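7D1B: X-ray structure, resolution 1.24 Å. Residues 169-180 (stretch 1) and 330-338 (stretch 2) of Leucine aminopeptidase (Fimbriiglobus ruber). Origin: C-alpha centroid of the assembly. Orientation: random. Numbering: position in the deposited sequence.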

# COMPACT_ATOMS: atom_id res chain seq x y z
N HIS A 169 -17.24 -0.16 -2.31
CA HIS A 169 -17.97 -0.04 -1.07
C HIS A 169 -17.88 1.34 -0.45
O HIS A 169 -18.73 1.67 0.37
CB HIS A 169 -17.43 -1.06 -0.06
CG HIS A 169 -17.35 -2.44 -0.64
ND1 HIS A 169 -18.39 -3.33 -0.61
CD2 HIS A 169 -16.35 -3.03 -1.34
CE1 HIS A 169 -18.03 -4.43 -1.26
NE2 HIS A 169 -16.80 -4.27 -1.71
N MET A 170 -16.87 2.15 -0.82
CA MET A 170 -16.53 3.33 -0.03
C MET A 170 -17.69 4.32 0.10
O MET A 170 -17.88 4.88 1.18
CB MET A 170 -15.30 4.04 -0.59
CG MET A 170 -14.00 3.30 -0.37
SD MET A 170 -13.61 2.92 1.36
CE MET A 170 -13.26 4.57 1.95
N LYS A 171 -18.46 4.55 -0.97
CA LYS A 171 -19.54 5.54 -0.84
C LYS A 171 -20.65 5.06 0.07
O LYS A 171 -21.49 5.89 0.45
CB LYS A 171 -20.08 5.99 -2.20
CG LYS A 171 -19.14 6.90 -2.98
CD LYS A 171 -18.61 8.08 -2.19
CE LYS A 171 -19.69 9.02 -1.70
NZ LYS A 171 -19.84 10.18 -2.63
N GLY A 172 -20.67 3.78 0.45
CA GLY A 172 -21.60 3.28 1.44
C GLY A 172 -21.04 3.18 2.84
O GLY A 172 -21.71 2.61 3.70
N VAL A 173 -19.84 3.70 3.10
CA VAL A 173 -19.19 3.57 4.41
C VAL A 173 -19.43 4.84 5.21
O VAL A 173 -19.11 5.94 4.72
CB VAL A 173 -17.69 3.31 4.26
CG1 VAL A 173 -17.02 3.30 5.63
CG2 VAL A 173 -17.45 1.99 3.52
N PRO A 174 -19.94 4.75 6.45
CA PRO A 174 -20.03 5.94 7.30
C PRO A 174 -18.67 6.22 7.92
O PRO A 174 -18.03 5.32 8.48
CB PRO A 174 -21.06 5.54 8.36
CG PRO A 174 -20.94 4.05 8.45
CD PRO A 174 -20.51 3.55 7.09
N SER A 175 -18.22 7.47 7.82
CA SER A 175 -16.88 7.80 8.29
C SER A 175 -16.82 9.22 8.82
O SER A 175 -17.16 10.16 8.10
CB SER A 175 -15.87 7.67 7.15
OG SER A 175 -14.59 8.01 7.65
N ASN A 176 -16.29 9.37 10.03
CA ASN A 176 -16.06 10.70 10.59
C ASN A 176 -14.76 11.33 10.12
O ASN A 176 -14.45 12.46 10.54
CB ASN A 176 -16.09 10.61 12.11
CG ASN A 176 -17.43 10.12 12.61
OD1 ASN A 176 -18.48 10.50 12.08
ND2 ASN A 176 -17.41 9.25 13.61
N VAL A 177 -14.01 10.64 9.27
CA VAL A 177 -12.73 11.10 8.74
C VAL A 177 -12.74 11.01 7.22
O VAL A 177 -13.45 10.20 6.63
CB VAL A 177 -11.56 10.28 9.33
CG1 VAL A 177 -11.41 10.57 10.82
CG2 VAL A 177 -11.73 8.79 9.06
N GLY A 178 -11.93 11.84 6.58
CA GLY A 178 -11.65 11.62 5.18
C GLY A 178 -10.83 10.36 5.00
O GLY A 178 -10.14 9.91 5.92
N VAL A 179 -10.89 9.78 3.79
CA VAL A 179 -10.04 8.63 3.48
C VAL A 179 -9.40 8.86 2.12
O VAL A 179 -10.11 9.01 1.12
CB VAL A 179 -10.81 7.30 3.49
CG1 VAL A 179 -9.87 6.13 3.15
CG2 VAL A 179 -11.44 7.06 4.85
N ASP A 180 -8.07 8.88 2.09
CA ASP A 180 -7.32 8.99 0.84
C ASP A 180 -6.62 7.66 0.57
O ASP A 180 -5.85 7.18 1.41
CB ASP A 180 -6.30 10.12 0.91
CG ASP A 180 -6.97 11.46 0.97
OD1 ASP A 180 -8.06 11.58 0.38
OD2 ASP A 180 -6.45 12.39 1.61
N LEU A 330 -9.31 -2.61 7.59
CA LEU A 330 -9.18 -1.20 7.21
C LEU A 330 -10.51 -0.46 7.34
O LEU A 330 -10.56 0.65 7.87
CB LEU A 330 -8.69 -1.09 5.77
CG LEU A 330 -7.27 -1.57 5.51
CD1 LEU A 330 -7.02 -1.65 4.01
CD2 LEU A 330 -6.27 -0.62 6.17
N LEU A 331 -11.60 -1.08 6.87
CA LEU A 331 -12.90 -0.40 6.96
C LEU A 331 -13.34 -0.25 8.42
O LEU A 331 -13.96 0.76 8.78
CB LEU A 331 -13.95 -1.15 6.15
CG LEU A 331 -13.75 -1.10 4.64
CD1 LEU A 331 -14.84 -1.90 3.96
CD2 LEU A 331 -13.72 0.34 4.14
N GLY A 332 -13.02 -1.23 9.27
CA GLY A 332 -13.37 -1.07 10.68
C GLY A 332 -12.59 0.05 11.34
O GLY A 332 -13.15 0.86 12.08
N TRP A 333 -11.29 0.11 11.05
CA TRP A 333 -10.45 1.20 11.53
C TRP A 333 -11.02 2.56 11.12
O TRP A 333 -11.11 3.48 11.94
CB TRP A 333 -9.04 0.99 10.96
CG TRP A 333 -8.07 2.12 11.17
CD1 TRP A 333 -7.68 2.67 12.36
CD2 TRP A 333 -7.34 2.81 10.15
NE1 TRP A 333 -6.75 3.67 12.14
CE2 TRP A 333 -6.52 3.77 10.79
CE3 TRP A 333 -7.31 2.72 8.75
CZ2 TRP A 333 -5.66 4.61 10.08
CZ3 TRP A 333 -6.45 3.56 8.04
CH2 TRP A 333 -5.64 4.50 8.71
N ILE A 334 -11.44 2.68 9.86
CA ILE A 334 -12.05 3.92 9.39
C ILE A 334 -13.30 4.25 10.19
O ILE A 334 -13.48 5.39 10.65
CB ILE A 334 -12.33 3.83 7.88
CG1 ILE A 334 -11.02 3.89 7.11
CG2 ILE A 334 -13.29 4.93 7.42
CD1 ILE A 334 -11.11 3.29 5.69
N GLN A 335 -14.19 3.27 10.36
CA GLN A 335 -15.49 3.53 10.97
C GLN A 335 -15.38 3.88 12.45
O GLN A 335 -16.24 4.59 12.95
CB GLN A 335 -16.38 2.31 10.82
CG GLN A 335 -16.88 2.07 9.42
CD GLN A 335 -17.49 0.70 9.32
OE1 GLN A 335 -18.66 0.49 9.69
NE2 GLN A 335 -16.69 -0.28 8.91
N ILE A 336 -14.38 3.36 13.16
CA ILE A 336 -14.31 3.61 14.61
C ILE A 336 -13.75 4.98 14.95
O ILE A 336 -13.81 5.38 16.12
CB ILE A 336 -13.60 2.49 15.40
CG1 ILE A 336 -12.10 2.47 15.07
CG2 ILE A 336 -14.28 1.14 15.19
CD1 ILE A 336 -11.32 1.47 15.90
N GLN A 337 -13.20 5.71 13.99
CA GLN A 337 -12.68 7.04 14.30
C GLN A 337 -13.80 7.96 14.76
O GLN A 337 -14.87 8.00 14.16
CB GLN A 337 -12.00 7.67 13.08
CG GLN A 337 -10.87 6.83 12.49
CD GLN A 337 -9.82 6.47 13.53
OE1 GLN A 337 -9.21 7.35 14.14
NE2 GLN A 337 -9.63 5.17 13.76
N LYS A 338 -13.52 8.73 15.80
CA LYS A 338 -14.47 9.71 16.31
C LYS A 338 -14.44 10.94 15.41
O LYS A 338 -13.46 11.19 14.69
CB LYS A 338 -14.10 10.10 17.73
CG LYS A 338 -14.38 9.03 18.75
CD LYS A 338 -13.84 9.46 20.12
CE LYS A 338 -12.36 9.11 20.30
NZ LYS A 338 -11.43 10.10 19.67
OXT LYS A 338 -15.39 11.72 15.39
O HOH W 1 -18.32 5.85 11.28
O HOH W 2 -15.40 7.21 11.52
O HOH W 3 -12.85 13.52 13.21

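The second stretch is the end of a helix that begins earlier in the chain, leading to the C-terminal carboxylate of Lys-338; the first is mostly loop, becoming a strand at Gly-178. By CA positions the closest pair is Ser-175 CA and Gln-335 CA, 5.2 Å apart. No direct backbone-to-backbone hydrogen bond joins them, and waters fill the gap. The O of water 2 accepts a hydrogen bond from Asn-176 N at 2.8 Å and lies 2.8 Å from both Ile-334 O and Gln-337 O. Water 1 lies 2.9 Å from Pro-174 O and 3.0 Å from Gln-335 O.

The apolar rule centres on Ile-334, which points toward the loop and has the largest covered area. Its CG2 meets Val-179 CG2 at 3.8 Å and Ser-175 OG at 3.4 Å, with Val-173 and Val-177 slightly farther off. Beta-branched valines suit these sites: short, broad side chains pointing toward the helix from an extended backbone. One turn earlier, Leu-331 brings CD2 to 3.8 Å from Met-170 SD; Met-170 leaves its backbone sideways, and its m, m, m rotamer carries the thioether inward.

Polar groups in this buried setting are paired. Ser-175, chi1 t, donates from OG to Val-177 O at 2.7 Å, so its hydroxyl is satisfied within its own loop while lying against Ile-334. Gln-335 folds NE2 back to Leu-331 O at 2.9 Å, leaving its aliphatic CG to pack 4.0 Å from Val-173 CG1.

The single direct hydrogen bond across the contact sits at the exposed end: Asn-176 ND2 donates to Gln-337 O at 2.9 Å, with an N-H...O angle of 157°. An amide there supplies a donor for a carbonyl beyond the helix, while Val-177 CG1 covers Gln-337 CB at 3.7 Å.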